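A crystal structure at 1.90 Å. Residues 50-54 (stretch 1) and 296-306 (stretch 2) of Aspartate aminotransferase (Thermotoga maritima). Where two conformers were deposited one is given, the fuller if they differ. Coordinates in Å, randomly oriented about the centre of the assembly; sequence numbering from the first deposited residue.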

# COMPACT_ATOMS: atom_id res chain seq x y z
N GLU B 50 -8.13 10.50 -14.12
CA GLU B 50 -7.43 11.53 -13.35
C GLU B 50 -7.49 12.88 -14.03
O GLU B 50 -7.44 12.94 -15.26
CB GLU B 50 -5.93 11.17 -13.12
CG GLU B 50 -5.07 11.19 -14.38
CD GLU B 50 -3.74 10.48 -14.23
OE1 GLU B 50 -3.19 10.47 -13.10
OE2 GLU B 50 -3.24 9.95 -15.26
N PRO B 51 -7.53 13.97 -13.25
CA PRO B 51 -7.56 15.31 -13.83
C PRO B 51 -6.30 15.60 -14.64
O PRO B 51 -5.20 15.07 -14.39
CB PRO B 51 -7.74 16.24 -12.62
CG PRO B 51 -8.23 15.35 -11.53
CD PRO B 51 -7.59 14.01 -11.77
N ASP B 52 -6.46 16.43 -15.65
CA ASP B 52 -5.34 16.83 -16.51
C ASP B 52 -4.70 18.15 -16.01
O ASP B 52 -4.39 19.04 -16.79
CB ASP B 52 -5.85 16.99 -17.95
CG ASP B 52 -6.99 18.01 -18.07
OD1 ASP B 52 -7.90 18.01 -17.23
OD2 ASP B 52 -7.07 18.83 -19.00
N PHE B 53 -4.62 18.33 -14.71
CA PHE B 53 -4.05 19.53 -14.15
C PHE B 53 -2.78 19.04 -13.44
O PHE B 53 -2.66 17.88 -13.08
CB PHE B 53 -5.02 20.19 -13.16
CG PHE B 53 -6.04 21.08 -13.80
CD1 PHE B 53 -6.04 22.44 -13.58
CD2 PHE B 53 -7.01 20.56 -14.64
CE1 PHE B 53 -6.99 23.28 -14.19
CE2 PHE B 53 -7.95 21.38 -15.25
CZ PHE B 53 -7.93 22.73 -15.02
N PRO B 54 -1.81 19.93 -13.26
CA PRO B 54 -0.61 19.58 -12.50
C PRO B 54 -0.97 19.59 -11.05
O PRO B 54 -2.03 20.07 -10.67
CB PRO B 54 0.39 20.73 -12.84
CG PRO B 54 -0.45 21.90 -13.31
CD PRO B 54 -1.78 21.33 -13.77
N SER B 296 -10.69 26.02 -7.04
CA SER B 296 -11.82 26.63 -7.73
C SER B 296 -11.60 26.73 -9.25
O SER B 296 -12.51 26.45 -10.02
CB SER B 296 -12.17 28.03 -7.12
OG SER B 296 -11.26 28.98 -7.62
N TYR B 297 -10.38 27.10 -9.67
CA TYR B 297 -10.12 27.24 -11.11
C TYR B 297 -10.33 25.91 -11.85
O TYR B 297 -10.90 25.86 -12.93
CB TYR B 297 -8.70 27.79 -11.43
CG TYR B 297 -8.56 28.08 -12.92
CD1 TYR B 297 -7.93 27.16 -13.79
CD2 TYR B 297 -9.13 29.23 -13.49
CE1 TYR B 297 -7.85 27.43 -15.20
CE2 TYR B 297 -9.06 29.49 -14.87
CZ TYR B 297 -8.40 28.58 -15.71
OH TYR B 297 -8.33 28.85 -17.06
N MET B 298 -9.84 24.84 -11.25
CA MET B 298 -9.97 23.53 -11.84
C MET B 298 -11.42 23.10 -11.91
O MET B 298 -11.87 22.58 -12.92
CB MET B 298 -9.18 22.53 -11.03
CG MET B 298 -9.18 21.16 -11.63
SD MET B 298 -8.33 19.93 -10.63
CE MET B 298 -6.94 20.99 -9.64
N VAL B 299 -12.15 23.30 -10.83
CA VAL B 299 -13.55 22.86 -10.77
C VAL B 299 -14.36 23.64 -11.82
O VAL B 299 -15.23 23.06 -12.50
CB VAL B 299 -14.15 23.09 -9.35
CG1 VAL B 299 -15.67 22.90 -9.37
CG2 VAL B 299 -13.50 22.17 -8.31
N GLN B 300 -14.06 24.92 -12.00
CA GLN B 300 -14.82 25.73 -12.96
C GLN B 300 -14.48 25.33 -14.39
O GLN B 300 -15.35 25.34 -15.27
CB GLN B 300 -14.58 27.24 -12.78
CG GLN B 300 -15.23 28.16 -13.84
CD GLN B 300 -16.80 28.15 -13.87
OE1 GLN B 300 -17.41 28.53 -14.90
NE2 GLN B 300 -17.45 27.72 -12.77
N THR B 301 -13.21 25.02 -14.61
CA THR B 301 -12.78 24.48 -15.89
C THR B 301 -13.55 23.17 -16.23
O THR B 301 -14.02 23.00 -17.34
CB THR B 301 -11.28 24.20 -15.88
OG1 THR B 301 -10.53 25.42 -15.66
CG2 THR B 301 -10.87 23.65 -17.23
N PHE B 302 -13.67 22.26 -15.26
CA PHE B 302 -14.42 21.03 -15.45
C PHE B 302 -15.93 21.27 -15.63
O PHE B 302 -16.57 20.60 -16.44
CB PHE B 302 -14.18 20.03 -14.31
CG PHE B 302 -12.99 19.14 -14.52
CD1 PHE B 302 -13.07 18.05 -15.36
CD2 PHE B 302 -11.78 19.41 -13.92
CE1 PHE B 302 -11.97 17.22 -15.57
CE2 PHE B 302 -10.69 18.57 -14.10
CZ PHE B 302 -10.79 17.48 -14.94
N LYS B 303 -16.47 22.24 -14.91
CA LYS B 303 -17.90 22.60 -15.05
C LYS B 303 -18.21 23.03 -16.48
O LYS B 303 -19.19 22.61 -17.05
CB LYS B 303 -18.28 23.73 -14.08
CG LYS B 303 -19.77 24.12 -14.05
CD LYS B 303 -20.05 25.04 -12.85
CE LYS B 303 -21.52 25.37 -12.73
NZ LYS B 303 -21.84 26.51 -11.80
N GLU B 304 -17.35 23.85 -17.06
CA GLU B 304 -17.59 24.35 -18.39
C GLU B 304 -17.34 23.30 -19.48
O GLU B 304 -17.99 23.34 -20.53
CB GLU B 304 -16.89 25.68 -18.61
CG GLU B 304 -15.53 25.67 -19.25
CD GLU B 304 -15.10 27.09 -19.61
OE1 GLU B 304 -15.68 28.04 -18.99
OE2 GLU B 304 -14.19 27.25 -20.49
N ARG B 305 -16.44 22.35 -19.23
CA ARG B 305 -16.28 21.19 -20.10
C ARG B 305 -17.52 20.28 -20.04
O ARG B 305 -17.96 19.75 -21.06
CB ARG B 305 -15.05 20.36 -19.69
CG ARG B 305 -13.69 21.03 -19.93
CD ARG B 305 -12.62 20.40 -19.17
NE ARG B 305 -11.28 20.90 -19.47
CZ ARG B 305 -10.19 20.37 -18.96
NH1 ARG B 305 -10.29 19.33 -18.13
NH2 ARG B 305 -8.99 20.84 -19.28
N LYS B 306 -18.05 20.12 -18.84
CA LYS B 306 -19.25 19.33 -18.59
C LYS B 306 -20.38 19.96 -19.37
O LYS B 306 -21.03 19.28 -20.14
CB LYS B 306 -19.55 19.29 -17.08
CG LYS B 306 -20.78 18.43 -16.66
CD LYS B 306 -22.14 19.17 -16.76
CE LYS B 306 -22.27 20.30 -15.73
NZ LYS B 306 -23.65 20.96 -15.74

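Three consecutive residues of an irregular segment, Pro 51 to Phe 53, dock on one side of a helix, touching Tyr 297, Met 298, Thr 301, Phe 302 and Arg 305. That spacing follows the helical repeat, which brings these side chains round to a common surface.

Glu 50 lies outside the contact, its CA-to-CB bond pointing away from the helix. Pro 51 begins it. Buried, with its CA-to-CB bond toward the helix, Pro 51 offers carbon without a polar group to satisfy: Pro 51 CB lies 4.0 Å from Phe 302 CZ and 4.2 Å from Met 298 SD.

Asp 52 supplies the polar component. Its CA-to-CB bond runs sideways, but with chi1 at p the carboxylate comes nearer the helix and meets the guanidinium of Arg 305 in a two-pronged salt bridge. Arg 305 NH1 donates to Asp 52 OD1 at 2.9 Å and 172°, and Arg 305 NH2 donates to Asp 52 OD2 at 2.8 Å and 141°. The arginine extends from an m chi1 through t chi2 and chi3, and the carboxylate pairs with its buried charge.

Phe 53 contributes the largest area, 110 Å² of the 342 Å² buried in all. With its CA-to-CB bond toward the helix, Phe 53 sets one ring face against Met 298, whose CG sits 3.6 Å from the Phe 53 ring centroid and only 5° off the normal, a CH-pi contact. Met 298 SD, on a flexible, unbranched side chain, also lies over that face, 4.5 Å from the Phe 53 ring centroid. At the ring edge, Phe 53 CZ meets Thr 301 CB at 3.8 Å, and Phe 53 CE1 meets Tyr 297 CD1 at 4.0 Å. Thr 301 presents CB here while its OG1 donates to Tyr 297 O at 2.8 Å within the helix. The CA-to-CB bond of Pro 54 points away, and the residue makes no contact.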